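Local coordinates for GGDEF and EAL domain-containing protein (PDB 6PWK), which binds the second messenger c-di-GMP and probably acts as a receptor that links its level to large adhesins, cell adhesion and biofilm formation, at residues A[198-203]-A[246-251]. Numbering follows the deposited sequence.
With C2E (9,9'-[(2R,3R,3aS,5S,7aR,9R,10R,10aS,12S,14aR)-3,5,10,12-tetrahydroxy-5,12-dioxidooctahydro-2H,7H-difuro[3,2-d:3',2'-j][1,3,7,9,2,8]tetraoxadiphosphacyclododecine-2,9-diyl]bis(2-amino-1,9-dihydro-6H-purin-6-one)), chain C.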
ATOM      1  N   ASP A 198     -20.225 -14.101 -19.279  1.00 73.01           N
ATOM      2  CA  ASP A 198     -21.395 -13.223 -19.238  1.00 71.37           C
ATOM      3  C   ASP A 198     -22.561 -13.887 -18.505  1.00 65.56           C
ATOM      4  O   ASP A 198     -23.696 -13.917 -18.984  1.00 54.32           O
ATOM      5  CB  ASP A 198     -21.799 -12.788 -20.648  1.00 81.01           C
ATOM      6  CG  ASP A 198     -20.790 -11.848 -21.282  1.00 96.28           C
ATOM      7  OD1 ASP A 198     -20.676 -10.694 -20.818  1.00 99.76           O
ATOM      8  OD2 ASP A 198     -20.101 -12.271 -22.234  1.00103.08           O
ATOM      9  N   TRP A 199     -22.265 -14.424 -17.325  1.00 59.30           N
ATOM     10  CA  TRP A 199     -23.273 -15.009 -16.452  1.00 60.04           C
ATOM     11  C   TRP A 199     -23.975 -13.973 -15.588  1.00 64.26           C
ATOM     12  O   TRP A 199     -24.750 -14.351 -14.703  1.00 67.20           O
ATOM     13  CB  TRP A 199     -22.640 -16.072 -15.551  1.00 52.38           C
ATOM     14  CG  TRP A 199     -22.201 -17.305 -16.273  1.00 52.40           C
ATOM     15  CD1 TRP A 199     -22.627 -17.735 -17.496  1.00 47.36           C
ATOM     16  CD2 TRP A 199     -21.242 -18.265 -15.820  1.00 61.04           C
ATOM     17  NE1 TRP A 199     -21.995 -18.910 -17.829  1.00 58.42           N
ATOM     18  CE2 TRP A 199     -21.138 -19.255 -16.817  1.00 62.66           C
ATOM     19  CE3 TRP A 199     -20.459 -18.384 -14.668  1.00 67.82           C
ATOM     20  CZ2 TRP A 199     -20.285 -20.349 -16.697  1.00 67.90           C
ATOM     21  CZ3 TRP A 199     -19.612 -19.470 -14.550  1.00 69.43           C
ATOM     22  CH2 TRP A 199     -19.532 -20.439 -15.557  1.00 65.93           C
ATOM     23  N   PHE A 200     -23.727 -12.689 -15.823  1.00 57.18           N
ATOM     24  CA  PHE A 200     -24.216 -11.649 -14.932  1.00 53.86           C
ATOM     25  C   PHE A 200     -25.663 -11.285 -15.235  1.00 57.88           C
ATOM     26  O   PHE A 200     -26.088 -11.261 -16.393  1.00 68.99           O
ATOM     27  CB  PHE A 200     -23.334 -10.403 -15.039  1.00 50.32           C
ATOM     28  CG  PHE A 200     -22.139 -10.433 -14.133  1.00 57.81           C
ATOM     29  CD1 PHE A 200     -21.016 -11.173 -14.466  1.00 60.93           C
ATOM     30  CD2 PHE A 200     -22.137  -9.722 -12.946  1.00 65.23           C
ATOM     31  CE1 PHE A 200     -19.916 -11.202 -13.630  1.00 69.37           C
ATOM     32  CE2 PHE A 200     -21.042  -9.748 -12.108  1.00 70.48           C
ATOM     33  CZ  PHE A 200     -19.930 -10.488 -12.450  1.00 70.30           C
ATOM     34  N   THR A 201     -26.417 -11.008 -14.174  1.00 55.79           N
ATOM     35  CA  THR A 201     -27.758 -10.452 -14.260  1.00 55.25           C
ATOM     36  C   THR A 201     -27.786  -9.131 -13.503  1.00 59.08           C
ATOM     37  O   THR A 201     -26.999  -8.915 -12.576  1.00 57.72           O
ATOM     38  CB  THR A 201     -28.807 -11.411 -13.681  1.00 54.75           C
ATOM     39  OG1 THR A 201     -28.548 -11.619 -12.287  1.00 64.91           O
ATOM     40  CG2 THR A 201     -28.766 -12.750 -14.404  1.00 47.85           C
ATOM     41  N   PHE A 202     -28.696  -8.245 -13.901  1.00 61.85           N
ATOM     42  CA  PHE A 202     -28.745  -6.901 -13.347  1.00 63.60           C
ATOM     43  C   PHE A 202     -30.168  -6.536 -12.952  1.00 57.49           C
ATOM     44  O   PHE A 202     -31.126  -6.881 -13.648  1.00 65.86           O
ATOM     45  CB  PHE A 202     -28.201  -5.870 -14.341  1.00 64.32           C
ATOM     46  CG  PHE A 202     -26.766  -6.096 -14.714  1.00 61.15           C
ATOM     47  CD1 PHE A 202     -25.747  -5.588 -13.928  1.00 55.46           C
ATOM     48  CD2 PHE A 202     -26.438  -6.823 -15.846  1.00 57.05           C
ATOM     49  CE1 PHE A 202     -24.427  -5.796 -14.266  1.00 53.42           C
ATOM     50  CE2 PHE A 202     -25.118  -7.035 -16.189  1.00 57.41           C
ATOM     51  CZ  PHE A 202     -24.111  -6.520 -15.397  1.00 56.52           C
ATOM     52  N   ARG A 203     -30.290  -5.836 -11.827  1.00 60.69           N
ATOM     53  CA  ARG A 203     -31.556  -5.338 -11.318  1.00 60.59           C
ATOM     54  C   ARG A 203     -31.486  -3.822 -11.199  1.00 66.39           C
ATOM     55  O   ARG A 203     -30.435  -3.262 -10.877  1.00 71.46           O
ATOM     56  CB  ARG A 203     -31.888  -5.962  -9.956  1.00 44.47           C
ATOM     57  CG  ARG A 203     -32.161  -7.457 -10.013  1.00 53.53           C
ATOM     58  CD  ARG A 203     -32.087  -8.104  -8.636  1.00 58.28           C
ATOM     59  NE  ARG A 203     -32.665  -7.268  -7.586  1.00 58.80           N
ATOM     60  CZ  ARG A 203     -32.006  -6.871  -6.503  1.00 62.17           C
ATOM     61  NH1 ARG A 203     -30.744  -7.242  -6.316  1.00 46.90           N
ATOM     62  NH2 ARG A 203     -32.611  -6.113  -5.599  1.00 62.16           N
ATOM     63  N   HIS A 246     -11.613  -3.739  -8.956  1.00 50.83           N
ATOM     64  CA  HIS A 246     -11.721  -2.836 -10.097  1.00 53.02           C
ATOM     65  C   HIS A 246     -11.986  -3.594 -11.391  1.00 55.17           C
ATOM     66  O   HIS A 246     -12.585  -3.038 -12.317  1.00 60.13           O
ATOM     67  CB  HIS A 246     -10.461  -1.978 -10.219  1.00 55.42           C
ATOM     68  CG  HIS A 246      -9.219  -2.760 -10.511  1.00 60.07           C
ATOM     69  ND1 HIS A 246      -8.487  -3.387  -9.525  1.00 63.71           N
ATOM     70  CD2 HIS A 246      -8.576  -3.012 -11.675  1.00 62.80           C
ATOM     71  CE1 HIS A 246      -7.449  -3.994 -10.071  1.00 67.14           C
ATOM     72  NE2 HIS A 246      -7.480  -3.782 -11.374  1.00 67.02           N
ATOM     73  N   ILE A 247     -11.557  -4.856 -11.477  1.00 51.66           N
ATOM     74  CA  ILE A 247     -11.940  -5.686 -12.617  1.00 60.17           C
ATOM     75  C   ILE A 247     -13.452  -5.860 -12.649  1.00 63.16           C
ATOM     76  O   ILE A 247     -14.085  -5.776 -13.710  1.00 63.36           O
ATOM     77  CB  ILE A 247     -11.223  -7.049 -12.564  1.00 63.97           C
ATOM     78  CG1 ILE A 247      -9.728  -6.890 -12.845  1.00 73.43           C
ATOM     79  CG2 ILE A 247     -11.854  -8.028 -13.545  1.00 61.27           C
ATOM     80  CD1 ILE A 247      -8.884  -6.771 -11.600  1.00 80.16           C
ATOM     81  N   PHE A 248     -14.054  -6.094 -11.483  1.00 59.52           N
ATOM     82  CA  PHE A 248     -15.498  -6.266 -11.403  1.00 58.97           C
ATOM     83  C   PHE A 248     -16.230  -4.959 -11.680  1.00 58.59           C
ATOM     84  O   PHE A 248     -17.240  -4.947 -12.394  1.00 51.41           O
ATOM     85  CB  PHE A 248     -15.866  -6.824 -10.028  1.00 58.75           C
ATOM     86  CG  PHE A 248     -17.330  -6.764  -9.716  1.00 65.80           C
ATOM     87  CD1 PHE A 248     -18.207  -7.682 -10.266  1.00 65.47           C
ATOM     88  CD2 PHE A 248     -17.827  -5.801  -8.854  1.00 71.74           C
ATOM     89  CE1 PHE A 248     -19.554  -7.631  -9.971  1.00 58.06           C
ATOM     90  CE2 PHE A 248     -19.172  -5.747  -8.556  1.00 69.06           C
ATOM     91  CZ  PHE A 248     -20.036  -6.663  -9.116  1.00 64.71           C
ATOM     92  N   ASP A 249     -15.735  -3.845 -11.132  1.00 52.66           N
ATOM     93  CA  ASP A 249     -16.399  -2.563 -11.344  1.00 46.89           C
ATOM     94  C   ASP A 249     -16.289  -2.110 -12.794  1.00 54.83           C
ATOM     95  O   ASP A 249     -17.236  -1.533 -13.341  1.00 59.17           O
ATOM     96  CB  ASP A 249     -15.821  -1.506 -10.405  1.00 45.15           C
ATOM     97  CG  ASP A 249     -16.412  -1.581  -9.010  1.00 56.75           C
ATOM     98  OD1 ASP A 249     -17.528  -2.123  -8.868  1.00 62.44           O
ATOM     99  OD2 ASP A 249     -15.766  -1.093  -8.059  1.00 58.93           O
ATOM    100  N   GLN A 250     -15.146  -2.360 -13.435  1.00 55.22           N
ATOM    101  CA  GLN A 250     -14.995  -1.969 -14.833  1.00 50.79           C
ATOM    102  C   GLN A 250     -15.930  -2.765 -15.735  1.00 44.32           C
ATOM    103  O   GLN A 250     -16.434  -2.237 -16.733  1.00 53.39           O
ATOM    104  CB  GLN A 250     -13.540  -2.138 -15.272  1.00 48.43           C
ATOM    105  CG  GLN A 250     -12.612  -1.063 -14.729  1.00 57.96           C
ATOM    106  CD  GLN A 250     -11.147  -1.432 -14.852  1.00 58.74           C
ATOM    107  OE1 GLN A 250     -10.328  -1.052 -14.014  1.00 64.80           O
ATOM    108  NE2 GLN A 250     -10.808  -2.174 -15.900  1.00 51.71           N
ATOM    109  N   TYR A 251     -16.177  -4.032 -15.401  1.00 44.81           N
ATOM    110  CA  TYR A 251     -17.117  -4.829 -16.183  1.00 56.22           C
ATOM    111  C   TYR A 251     -18.539  -4.302 -16.030  1.00 61.05           C
ATOM    112  O   TYR A 251     -19.270  -4.162 -17.018  1.00 55.34           O
ATOM    113  CB  TYR A 251     -17.039  -6.298 -15.766  1.00 53.41           C
ATOM    114  CG  TYR A 251     -18.089  -7.167 -16.420  1.00 59.81           C
ATOM    115  CD1 TYR A 251     -17.915  -7.648 -17.712  1.00 61.35           C
ATOM    116  CD2 TYR A 251     -19.256  -7.506 -15.745  1.00 59.02           C
ATOM    117  CE1 TYR A 251     -18.874  -8.442 -18.314  1.00 61.98           C
ATOM    118  CE2 TYR A 251     -20.220  -8.297 -16.339  1.00 58.32           C
ATOM    119  CZ  TYR A 251     -20.024  -8.763 -17.622  1.00 65.40           C
ATOM    120  OH  TYR A 251     -20.980  -9.554 -18.217  1.00 78.20           O
TER
HETATM  121  P1  C2E C 701     -26.212  -1.499  -1.344  1.00 81.95           P
HETATM  122  O2P C2E C 701     -25.619  -0.253  -1.945  1.00 58.71           O
HETATM  123  O1P C2E C 701     -26.739  -1.070  -0.004  1.00 47.07           O
HETATM  124  O5' C2E C 701     -27.534  -2.002  -2.169  1.00 75.93           O
HETATM  125  C5' C2E C 701     -28.709  -2.211  -1.458  1.00 56.10           C
HETATM  126  C4' C2E C 701     -28.773  -3.731  -1.143  1.00 61.16           C
HETATM  127  O4' C2E C 701     -29.795  -3.995  -0.383  1.00 62.54           O
HETATM  128  C3' C2E C 701     -29.047  -4.547  -2.419  1.00 57.48           C
HETATM  129  O3' C2E C 701     -28.779  -5.831  -2.123  1.00 55.52           O
HETATM  130  C2' C2E C 701     -30.571  -4.390  -2.533  1.00 54.65           C
HETATM  131  O2' C2E C 701     -31.128  -5.428  -3.446  1.00 46.82           O
HETATM  132  C1' C2E C 701     -30.905  -4.705  -1.314  1.00 59.59           C
HETATM  133  N9  C2E C 701     -32.161  -4.279  -0.752  1.00 66.00           N
HETATM  134  C8  C2E C 701     -32.499  -3.333  -1.663  1.00 64.72           C
HETATM  135  N7  C2E C 701     -33.686  -2.812  -1.261  1.00 60.04           N
HETATM  136  C5  C2E C 701     -34.058  -3.411  -0.135  1.00 61.91           C
HETATM  137  C6  C2E C 701     -35.268  -3.274   0.805  1.00 68.29           C
HETATM  138  O6  C2E C 701     -36.141  -2.503   0.589  1.00 76.06           O
HETATM  139  N1  C2E C 701     -35.357  -4.097   1.972  1.00 64.73           N
HETATM  140  C2  C2E C 701     -34.333  -5.056   2.297  1.00 68.89           C
HETATM  141  N2  C2E C 701     -34.372  -5.919   3.474  1.00 69.33           N
HETATM  142  N3  C2E C 701     -33.202  -5.156   1.389  1.00 70.28           N
HETATM  143  C4  C2E C 701     -33.100  -4.310   0.173  1.00 64.85           C
HETATM  144  P11 C2E C 701     -27.760  -6.545  -3.221  1.00 64.06           P
HETATM  145  O21 C2E C 701     -28.273  -6.769  -4.618  1.00 63.23           O
HETATM  146  O11 C2E C 701     -27.461  -7.920  -2.681  1.00 49.51           O
HETATM  147  O5A C2E C 701     -26.409  -5.607  -3.072  1.00 66.63           O
HETATM  148  C5A C2E C 701     -25.719  -5.851  -1.877  1.00 54.78           C
HETATM  149  C4A C2E C 701     -24.469  -5.068  -1.851  1.00 57.33           C
HETATM  150  O4A C2E C 701     -23.646  -5.530  -2.753  1.00 61.56           O
HETATM  151  C3A C2E C 701     -24.773  -3.457  -2.237  1.00 65.50           C
HETATM  152  O3A C2E C 701     -25.102  -2.678  -0.994  1.00 73.53           O
HETATM  153  C2A C2E C 701     -23.740  -3.036  -2.741  1.00 59.71           C
HETATM  154  O2A C2E C 701     -22.829  -2.483  -1.676  1.00 56.78           O
HETATM  155  C1A C2E C 701     -23.070  -4.327  -3.466  1.00 54.76           C
HETATM  156  N91 C2E C 701     -23.362  -4.339  -4.746  1.00 48.05           N
HETATM  157  C81 C2E C 701     -24.479  -4.749  -5.366  1.00 47.10           C
HETATM  158  N71 C2E C 701     -24.273  -4.553  -6.682  1.00 39.76           N
HETATM  159  C51 C2E C 701     -23.059  -4.036  -6.851  1.00 43.49           C
HETATM  160  C61 C2E C 701     -22.290  -3.612  -8.096  1.00 45.00           C
HETATM  161  O61 C2E C 701     -22.808  -3.737  -9.148  1.00 38.48           O
HETATM  162  N11 C2E C 701     -20.969  -3.073  -7.997  1.00 53.92           N
HETATM  163  C21 C2E C 701     -20.349  -2.926  -6.709  1.00 45.00           C
HETATM  164  N21 C2E C 701     -19.004  -2.378  -6.612  1.00 58.25           N
HETATM  165  N31 C2E C 701     -21.098  -3.334  -5.520  1.00 52.53           N
HETATM  166  C41 C2E C 701     -22.477  -3.897  -5.634  1.00 44.20           C
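F248 meets F200 rim to rim, its CE1 3.4 Å from F200 CE2, with neither ring over the face of the other and the planes turned 37° apart. CG of F248 stands anti to its backbone N (chi1 167°), and from there the ring reaches both the strand and the ligand: its CE2 lies 3.3 Å from N11 of a c-di-GMP guanine, while the F235 ring meets the F248 ring edge-to-face. At D249 the side chain turns to that same base. OD1 accepts a nearly straight hydrogen bond of 2.7 Å from the exocyclic amine N21, and OD2 is held by A274 N and S277 OG, which should fix the carboxylate's rotation. Y251, three residues after F248, extends its ring to the start of the strand. Its CE2 sits over one face of the F200 ring, offset toward the rim and 3.5 Å from F200 CD1, and also comes near the edge of F202. Beyond the rings, Y251 OH donates to D198 OD1 (2.9 Å), on the anti side of the carboxylate and 23° out of its plane; D198 closes helix 184-197 in a Schellman motif. Farther along the strand R203 grips the ligand, NH2 to the ribose O2' and NH1 to the phosphate O21. The aromatic cluster of F200, F248 and Y251 packs helix 245-261 on strand 200-209 beside the c-di-GMP pocket of an EAL domain.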